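Beta-agarase (Persicobacter, PDB 6AII) probably hydrolyses the beta-1,4 linkages of agarose to release neoagarobiose, as a calcium-binding glycoside hydrolase of family GH16. Local coordinates at residues E150-L155 with G201-E206; W237-S242 with Y246-P251. All blocks are in the same frame, centred on the assembly; numbering follows the deposited sequence.

Contact 1 of 2, residues E150-L155 with G201-E206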
ATOM      1  N   GLU A 150       3.848   1.348  -1.693  1.00 20.27           N
ATOM      2  CA  GLU A 150       4.192   2.437  -0.822  1.00 20.16           C
ATOM      3  C   GLU A 150       4.732   3.530  -1.730  1.00 22.32           C
ATOM      4  O   GLU A 150       5.652   3.306  -2.516  1.00 20.21           O
ATOM      5  CB  GLU A 150       5.237   2.132   0.278  1.00 20.95           C
ATOM      6  CG  GLU A 150       4.862   0.958   1.118  1.00 23.50           C
ATOM      7  CD  GLU A 150       5.941   0.705   2.170  1.00 29.14           C
ATOM      8  OE1 GLU A 150       6.685  -0.255   1.934  1.00 26.75           O
ATOM      9  OE2 GLU A 150       6.081   1.533   3.152  1.00 27.12           O
ATOM     10  N   ASN A 151       4.084   4.667  -1.691  1.00 19.30           N
ATOM     11  CA  ASN A 151       4.398   5.767  -2.577  1.00 21.51           C
ATOM     12  C   ASN A 151       4.281   7.058  -1.792  1.00 19.37           C
ATOM     13  O   ASN A 151       3.537   7.063  -0.788  1.00 20.84           O
ATOM     14  CB  ASN A 151       3.421   5.739  -3.755  1.00 23.50           C
ATOM     15  CG  ASN A 151       3.403   7.020  -4.563  1.00 27.21           C
ATOM     16  OD1 ASN A 151       2.672   7.922  -4.183  1.00 28.89           O
ATOM     17  ND2 ASN A 151       4.356   7.147  -5.446  1.00 32.14           N
ATOM     18  N   TYR A 152       5.034   8.060  -2.183  1.00 19.75           N
ATOM     19  CA  TYR A 152       5.157   9.243  -1.386  1.00 20.29           C
ATOM     20  C   TYR A 152       4.546  10.481  -1.999  1.00 19.95           C
ATOM     21  O   TYR A 152       4.909  11.631  -1.625  1.00 20.01           O
ATOM     22  CB  TYR A 152       6.651   9.385  -1.059  1.00 24.48           C
ATOM     23  CG  TYR A 152       7.071   8.258  -0.153  1.00 22.14           C
ATOM     24  CD1 TYR A 152       6.791   8.301   1.214  1.00 27.29           C
ATOM     25  CD2 TYR A 152       7.564   7.094  -0.682  1.00 25.80           C
ATOM     26  CE1 TYR A 152       7.114   7.231   2.036  1.00 29.59           C
ATOM     27  CE2 TYR A 152       7.875   6.011   0.118  1.00 29.38           C
ATOM     28  CZ  TYR A 152       7.633   6.086   1.479  1.00 30.09           C
ATOM     29  OH  TYR A 152       7.861   4.996   2.271  1.00 41.39           O
ATOM     30  N   GLY A 153       3.623  10.378  -2.939  1.00 18.54           N
ATOM     31  CA  GLY A 153       2.763  11.468  -3.320  1.00 20.60           C
ATOM     32  C   GLY A 153       3.380  12.374  -4.396  1.00 20.35           C
ATOM     33  O   GLY A 153       4.019  11.919  -5.370  1.00 21.91           O
ATOM     34  N   GLY A 154       3.162  13.653  -4.204  1.00 19.79           N
ATOM     35  CA  GLY A 154       3.494  14.644  -5.207  1.00 19.31           C
ATOM     36  C   GLY A 154       4.728  15.453  -4.876  1.00 22.31           C
ATOM     37  O   GLY A 154       5.422  15.185  -3.912  1.00 20.13           O
ATOM     38  N   LEU A 155       4.971  16.516  -5.650  1.00 21.39           N
ATOM     39  CA  LEU A 155       6.196  17.278  -5.474  1.00 22.37           C
ATOM     40  C   LEU A 155       6.014  18.492  -4.557  1.00 23.63           C
ATOM     41  O   LEU A 155       7.014  19.096  -4.206  1.00 25.38           O
ATOM     42  CB  LEU A 155       6.665  17.741  -6.862  1.00 21.98           C
ATOM     43  CG  LEU A 155       6.995  16.638  -7.844  1.00 27.72           C
ATOM     44  CD1 LEU A 155       7.421  17.262  -9.176  1.00 34.43           C
ATOM     45  CD2 LEU A 155       8.098  15.738  -7.328  1.00 31.19           C
ATOM     46  N   GLY A 201      15.686  -3.896  -7.317  1.00 19.55           N
ATOM     47  CA  GLY A 201      14.539  -3.454  -8.089  1.00 22.01           C
ATOM     48  C   GLY A 201      13.311  -3.165  -7.232  1.00 25.38           C
ATOM     49  O   GLY A 201      12.278  -2.783  -7.789  1.00 28.07           O
ATOM     50  N   THR A 202      13.391  -3.250  -5.900  1.00 19.49           N
ATOM     51  CA  THR A 202      12.199  -3.118  -5.057  1.00 19.08           C
ATOM     52  C   THR A 202      11.622  -1.690  -5.125  1.00 19.82           C
ATOM     53  O   THR A 202      10.437  -1.496  -4.775  1.00 21.80           O
ATOM     54  CB  THR A 202      12.456  -3.487  -3.587  1.00 20.15           C
ATOM     55  OG1 THR A 202      13.459  -2.592  -3.086  1.00 19.99           O
ATOM     56  CG2 THR A 202      12.840  -4.947  -3.421  1.00 20.36           C
ATOM     57  N   TRP A 203      12.372  -0.660  -5.488  1.00 17.20           N
ATOM     58  CA  TRP A 203      11.800   0.659  -5.583  1.00 17.14           C
ATOM     59  C   TRP A 203      11.578   0.945  -7.085  1.00 19.26           C
ATOM     60  O   TRP A 203      12.484   1.303  -7.854  1.00 20.86           O
ATOM     61  CB  TRP A 203      12.726   1.696  -4.970  1.00 19.88           C
ATOM     62  CG  TRP A 203      12.743   1.667  -3.465  1.00 20.66           C
ATOM     63  CD1 TRP A 203      13.536   0.923  -2.627  1.00 19.65           C
ATOM     64  CD2 TRP A 203      11.832   2.361  -2.618  1.00 24.49           C
ATOM     65  NE1 TRP A 203      13.201   1.146  -1.325  1.00 20.06           N
ATOM     66  CE2 TRP A 203      12.158   2.037  -1.284  1.00 23.55           C
ATOM     67  CE3 TRP A 203      10.747   3.211  -2.864  1.00 31.68           C
ATOM     68  CZ2 TRP A 203      11.442   2.537  -0.222  1.00 26.20           C
ATOM     69  CZ3 TRP A 203      10.027   3.703  -1.799  1.00 34.74           C
ATOM     70  CH2 TRP A 203      10.403   3.391  -0.487  1.00 34.04           C
ATOM     71  N   TYR A 204      10.387   0.583  -7.498  1.00 16.44           N
ATOM     72  CA  TYR A 204       9.997   0.684  -8.940  1.00 17.94           C
ATOM     73  C   TYR A 204       9.879   2.139  -9.361  1.00 17.55           C
ATOM     74  O   TYR A 204       9.265   2.984  -8.686  1.00 17.79           O
ATOM     75  CB  TYR A 204       8.628   0.022  -9.142  1.00 17.50           C
ATOM     76  CG  TYR A 204       8.156   0.055 -10.578  1.00 17.30           C
ATOM     77  CD1 TYR A 204       8.599  -0.901 -11.434  1.00 19.87           C
ATOM     78  CD2 TYR A 204       7.388   1.103 -11.039  1.00 19.43           C
ATOM     79  CE1 TYR A 204       8.249  -0.877 -12.779  1.00 19.90           C
ATOM     80  CE2 TYR A 204       6.977   1.121 -12.365  1.00 20.39           C
ATOM     81  CZ  TYR A 204       7.425   0.127 -13.210  1.00 22.19           C
ATOM     82  OH  TYR A 204       7.144   0.180 -14.552  1.00 26.06           O
ATOM     83  N   TYR A 205      10.425   2.455 -10.553  1.00 16.82           N
ATOM     84  CA  TYR A 205      10.154   3.767 -11.182  1.00 17.40           C
ATOM     85  C   TYR A 205      10.382   3.603 -12.695  1.00 17.60           C
ATOM     86  O   TYR A 205      10.835   2.569 -13.129  1.00 18.00           O
ATOM     87  CB  TYR A 205      10.933   4.958 -10.594  1.00 18.52           C
ATOM     88  CG  TYR A 205      12.396   5.003 -10.959  1.00 20.56           C
ATOM     89  CD1 TYR A 205      13.313   4.183 -10.320  1.00 23.59           C
ATOM     90  CD2 TYR A 205      12.828   5.902 -11.922  1.00 25.74           C
ATOM     91  CE1 TYR A 205      14.665   4.214 -10.661  1.00 26.03           C
ATOM     92  CE2 TYR A 205      14.185   5.979 -12.228  1.00 27.56           C
ATOM     93  CZ  TYR A 205      15.085   5.180 -11.559  1.00 24.78           C
ATOM     94  OH  TYR A 205      16.439   5.173 -11.857  1.00 31.57           O
ATOM     95  N   GLU A 206       9.927   4.588 -13.440  1.00 17.79           N
ATOM     96  CA  GLU A 206      10.035   4.625 -14.912  1.00 18.54           C
ATOM     97  C   GLU A 206      10.710   5.925 -15.303  1.00 19.35           C
ATOM     98  O   GLU A 206      10.306   7.024 -14.852  1.00 20.12           O
ATOM     99  CB  GLU A 206       8.649   4.553 -15.520  1.00 20.58           C
ATOM    100  CG  GLU A 206       7.994   3.231 -15.281  1.00 23.46           C
ATOM    101  CD  GLU A 206       6.559   3.200 -15.781  1.00 28.07           C
ATOM    102  OE1 GLU A 206       6.153   4.164 -16.439  1.00 31.48           O
ATOM    103  OE2 GLU A 206       5.860   2.232 -15.484  1.00 26.72           O
TER
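Tyr152 and Trp203 reach toward each other over strand 173-181, which pairs with both 144-151 and 203-204, at the end of the E-x-D-x-x-E signature of GH16, whose last glutamate is Glu150. The two rings touch edge to edge. Tyr152 CE2 lies 3.7 Å from Trp203 CH2, each atom near the plane of the other ring, and the two side chains cross at about a right angle. The indole CG of Trp203 is anti to its carbonyl carbon (chi1 -74°). This turns the six-membered ring toward Tyr152, although the residue's first bond does not point that way. Trp203 CZ3 is also 4.5 Å from the carbonyl Glu150 O.

The loop after the strand is shaped by an Asx turn. Gly153 N donates to Asn151 OD1 at 2.9 Å, approaching from above the carbonyl plane. His174 links the two sides: it stacks on Trp203 and hydrogen-bonds Glu150 OE1. Trp168 also meets the Trp203 ring, and Trp291 meets that of Tyr152. The contact itself is small and apolar. It implies an aromatic wall next to Glu150, consistent with a place in the sugar-binding cleft, where His174 is likely to hold indole and carboxylate in relation.

Contact 2 of 2, residues W237-S242 with Y246-P251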
ATOM      1  N   TRP A 237       2.476  -6.510 -15.999  1.00 18.31           N
ATOM      2  CA  TRP A 237       3.452  -7.181 -15.110  1.00 19.04           C
ATOM      3  C   TRP A 237       4.702  -6.326 -14.900  1.00 18.47           C
ATOM      4  O   TRP A 237       5.234  -5.782 -15.890  1.00 19.37           O
ATOM      5  CB  TRP A 237       3.838  -8.563 -15.652  1.00 19.96           C
ATOM      6  CG  TRP A 237       4.938  -9.224 -14.867  1.00 20.55           C
ATOM      7  CD1 TRP A 237       4.786  -9.945 -13.719  1.00 19.56           C
ATOM      8  CD2 TRP A 237       6.367  -9.117 -15.049  1.00 18.96           C
ATOM      9  NE1 TRP A 237       5.988 -10.376 -13.236  1.00 18.80           N
ATOM     10  CE2 TRP A 237       6.980  -9.889 -14.040  1.00 19.39           C
ATOM     11  CE3 TRP A 237       7.189  -8.500 -16.001  1.00 21.14           C
ATOM     12  CZ2 TRP A 237       8.374  -9.988 -13.918  1.00 20.07           C
ATOM     13  CZ3 TRP A 237       8.548  -8.612 -15.891  1.00 22.88           C
ATOM     14  CH2 TRP A 237       9.121  -9.352 -14.872  1.00 20.96           C
ATOM     15  N   VAL A 238       5.183  -6.171 -13.667  1.00 19.03           N
ATOM     16  CA  VAL A 238       6.454  -5.482 -13.431  1.00 18.65           C
ATOM     17  C   VAL A 238       7.440  -6.311 -12.607  1.00 18.69           C
ATOM     18  O   VAL A 238       8.653  -5.949 -12.641  1.00 17.86           O
ATOM     19  CB  VAL A 238       6.256  -4.080 -12.814  1.00 17.99           C
ATOM     20  CG1 VAL A 238       5.473  -3.172 -13.759  1.00 19.05           C
ATOM     21  CG2 VAL A 238       5.623  -4.189 -11.431  1.00 18.41           C
ATOM     22  N   ARG A 239       7.028  -7.335 -11.821  1.00 18.41           N
ATOM     23  CA  ARG A 239       8.012  -7.919 -10.914  1.00 18.98           C
ATOM     24  C   ARG A 239       7.479  -9.263 -10.446  1.00 19.86           C
ATOM     25  O   ARG A 239       6.254  -9.387 -10.169  1.00 18.78           O
ATOM     26  CB  ARG A 239       8.172  -7.041  -9.666  1.00 18.92           C
ATOM     27  CG  ARG A 239       9.159  -7.522  -8.601  1.00 18.68           C
ATOM     28  CD  ARG A 239       9.421  -6.401  -7.607  1.00 19.08           C
ATOM     29  NE  ARG A 239      10.495  -6.776  -6.689  1.00 18.29           N
ATOM     30  CZ  ARG A 239      11.797  -6.810  -6.970  1.00 20.18           C
ATOM     31  NH1 ARG A 239      12.253  -6.332  -8.121  1.00 18.70           N
ATOM     32  NH2 ARG A 239      12.626  -7.264  -6.030  1.00 19.76           N
ATOM     33  N   THR A 240       8.365 -10.238 -10.348  1.00 18.77           N
ATOM     34  CA  THR A 240       8.027 -11.567  -9.750  1.00 19.92           C
ATOM     35  C   THR A 240       9.147 -11.929  -8.770  1.00 20.36           C
ATOM     36  O   THR A 240      10.336 -11.741  -9.085  1.00 20.54           O
ATOM     37  CB  THR A 240       7.978 -12.663 -10.809  1.00 21.32           C
ATOM     38  OG1 THR A 240       6.798 -12.424 -11.589  1.00 19.89           O
ATOM     39  CG2 THR A 240       7.891 -14.049 -10.192  1.00 22.29           C
ATOM     40  N   LEU A 241       8.783 -12.436  -7.611  1.00 20.71           N
ATOM     41  CA  LEU A 241       9.721 -13.149  -6.710  1.00 20.46           C
ATOM     42  C   LEU A 241       9.207 -14.605  -6.642  1.00 21.45           C
ATOM     43  O   LEU A 241       8.047 -14.808  -6.394  1.00 21.33           O
ATOM     44  CB  LEU A 241       9.688 -12.546  -5.312  1.00 21.42           C
ATOM     45  CG  LEU A 241      10.616 -11.356  -5.054  1.00 23.50           C
ATOM     46  CD1 LEU A 241      10.229 -10.187  -5.904  1.00 25.67           C
ATOM     47  CD2 LEU A 241      10.673 -10.932  -3.589  1.00 24.54           C
ATOM     48  N   SER A 242      10.117 -15.546  -6.897  1.00 20.28           N
ATOM     49  CA  SER A 242       9.715 -16.973  -6.986  1.00 20.74           C
ATOM     50  C   SER A 242      10.840 -17.849  -6.433  1.00 21.86           C
ATOM     51  O   SER A 242      11.821 -18.079  -7.141  1.00 22.76           O
ATOM     52  CB  SER A 242       9.404 -17.367  -8.392  1.00 22.43           C
ATOM     53  OG  SER A 242       8.658 -18.592  -8.353  1.00 25.38           O
ATOM     54  N   TYR A 246      14.146 -14.121  -9.071  1.00 20.12           N
ATOM     55  CA  TYR A 246      13.218 -12.984  -9.169  1.00 19.98           C
ATOM     56  C   TYR A 246      13.510 -12.257 -10.463  1.00 21.44           C
ATOM     57  O   TYR A 246      14.626 -12.382 -11.024  1.00 22.44           O
ATOM     58  CB  TYR A 246      13.343 -12.035  -7.965  1.00 20.50           C
ATOM     59  CG  TYR A 246      14.615 -11.249  -7.794  1.00 22.66           C
ATOM     60  CD1 TYR A 246      15.727 -11.876  -7.262  1.00 23.16           C
ATOM     61  CD2 TYR A 246      14.741  -9.895  -8.149  1.00 21.64           C
ATOM     62  CE1 TYR A 246      16.922 -11.213  -7.099  1.00 23.28           C
ATOM     63  CE2 TYR A 246      15.952  -9.241  -8.058  1.00 22.22           C
ATOM     64  CZ  TYR A 246      17.027  -9.896  -7.475  1.00 26.07           C
ATOM     65  OH  TYR A 246      18.219  -9.261  -7.301  1.00 26.54           O
ATOM     66  N   SER A 247      12.523 -11.484 -10.962  1.00 21.88           N
ATOM     67  CA  SER A 247      12.716 -10.780 -12.207  1.00 19.15           C
ATOM     68  C   SER A 247      11.852  -9.523 -12.160  1.00 19.43           C
ATOM     69  O   SER A 247      10.893  -9.460 -11.399  1.00 21.24           O
ATOM     70  CB  SER A 247      12.325 -11.605 -13.396  1.00 22.83           C
ATOM     71  OG  SER A 247      11.024 -12.150 -13.228  1.00 24.22           O
ATOM     72  N   TYR A 248      12.207  -8.557 -12.993  1.00 20.21           N
ATOM     73  CA  TYR A 248      11.478  -7.260 -12.907  1.00 17.70           C
ATOM     74  C   TYR A 248      11.822  -6.407 -14.109  1.00 20.41           C
ATOM     75  O   TYR A 248      12.845  -6.621 -14.762  1.00 21.31           O
ATOM     76  CB  TYR A 248      11.830  -6.497 -11.625  1.00 17.87           C
ATOM     77  CG  TYR A 248      13.256  -6.041 -11.471  1.00 20.30           C
ATOM     78  CD1 TYR A 248      14.201  -6.916 -10.993  1.00 21.42           C
ATOM     79  CD2 TYR A 248      13.642  -4.729 -11.742  1.00 21.87           C
ATOM     80  CE1 TYR A 248      15.516  -6.519 -10.775  1.00 22.73           C
ATOM     81  CE2 TYR A 248      14.960  -4.329 -11.566  1.00 21.66           C
ATOM     82  CZ  TYR A 248      15.896  -5.241 -11.087  1.00 22.80           C
ATOM     83  OH  TYR A 248      17.202  -4.820 -10.896  1.00 24.41           O
ATOM     84  N   LEU A 249      10.954  -5.435 -14.404  1.00 19.19           N
ATOM     85  CA  LEU A 249      11.277  -4.393 -15.429  1.00 21.45           C
ATOM     86  C   LEU A 249      11.953  -3.195 -14.778  1.00 20.23           C
ATOM     87  O   LEU A 249      11.417  -2.655 -13.787  1.00 20.25           O
ATOM     88  CB  LEU A 249       9.970  -3.930 -16.095  1.00 24.60           C
ATOM     89  CG  LEU A 249       9.259  -5.005 -16.886  1.00 25.24           C
ATOM     90  CD1 LEU A 249       8.040  -4.415 -17.612  1.00 28.39           C
ATOM     91  CD2 LEU A 249      10.200  -5.671 -17.894  1.00 25.34           C
ATOM     92  N   ASP A 250      13.147  -2.858 -15.284  1.00 18.84           N
ATOM     93  CA  ASP A 250      13.900  -1.753 -14.735  1.00 19.74           C
ATOM     94  C   ASP A 250      13.341  -0.437 -15.279  1.00 18.87           C
ATOM     95  O   ASP A 250      12.361  -0.418 -15.990  1.00 19.91           O
ATOM     96  CB  ASP A 250      15.387  -2.037 -14.925  1.00 21.65           C
ATOM     97  CG  ASP A 250      15.989  -1.579 -16.236  1.00 24.15           C
ATOM     98  OD1 ASP A 250      15.242  -1.045 -17.074  1.00 19.07           O
ATOM     99  OD2 ASP A 250      17.245  -1.722 -16.350  1.00 22.74           O
ATOM    100  N   PRO A 251      13.909   0.649 -14.852  1.00 18.74           N
ATOM    101  CA  PRO A 251      13.352   1.965 -15.151  1.00 19.82           C
ATOM    102  C   PRO A 251      13.466   2.355 -16.616  1.00 20.61           C
ATOM    103  O   PRO A 251      12.759   3.235 -17.052  1.00 19.81           O
ATOM    104  CB  PRO A 251      14.144   2.973 -14.353  1.00 23.41           C
ATOM    105  CG  PRO A 251      14.704   2.170 -13.233  1.00 28.80           C
ATOM    106  CD  PRO A 251      14.897   0.772 -13.764  1.00 23.64           C
TER
HETATM  107  O   HOH W   1       9.863  -3.620 -11.912  1.00 26.74           O
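Thr240 and Ser247 form the antiparallel hydrogen-bonded pair of this hairpin. Thr240 N reaches Ser247 O at 2.8 Å and nearly straight (169°). Ser247 N returns to Thr240 O at 2.9 Å. Further along, Leu249 N donates to Val238 O at 2.9 Å. A water also donates to Val238 O at 2.7 Å and to Leu249 O at 2.6 Å, so two donors grip the Val238 carbonyl.

On the face of Thr240 and Ser247, the Trp237 indole lies across to the partner strand. Its CZ3 is 3.8 Å from Leu249 CG, and its CZ2 edge meets Ser247 OG. With chi1 at 174°, the indole swings over toward that strand; its NE1, donating to Thr240 OG1 at 2.8 Å, limits how it can turn. Replacing the indole by an alanine side chain is likely to leave Thr240 OG1 without its NE1 donor and to open a gap beside Leu249 CG and Ser247 OG.

On the other face, Arg239 is extended from CG to NE and runs alongside Tyr248. Its NH1 is 3.5 Å from Tyr248 CG, with guanidinium and ring planes 53° apart, so this is no flat stack. Its NH2 approaches Tyr246 CD2. A classic beta bulge places Val238 and Arg239 together opposite Tyr231 on the preceding strand. The positions are also set from outside: Tyr200 O accepts from Arg239 NH1, and Tyr200 N is bonded to Tyr246 OH. Through these two bonds Tyr200 probably ties the Arg239, Tyr246 and Tyr248 face of the hairpin to the loop before strand 203-204.

Overall arrangement
Contact 1 comes first along the chain. It closes a long excursion that leaves strand 144-151, passes through helix 167-170 and strands 173-181 and 189-191, and returns at strand 203-204. Both of its strands pair with 173-181 in the mixed sheet. The chain then crosses to the antiparallel sheet through strands 217-225 and 228-233. There contact 2 closes the short hairpin of 236-242 and 245-249. The contacts lie in series, neither nested nor crossed, with centres about 15 Å apart. They touch directly: Tyr205 packs on Pro251, Thr202 on Arg239 and Gly201 on Tyr248. Segment 201-206 thus ties the two sheets of the GH16 sandwich together.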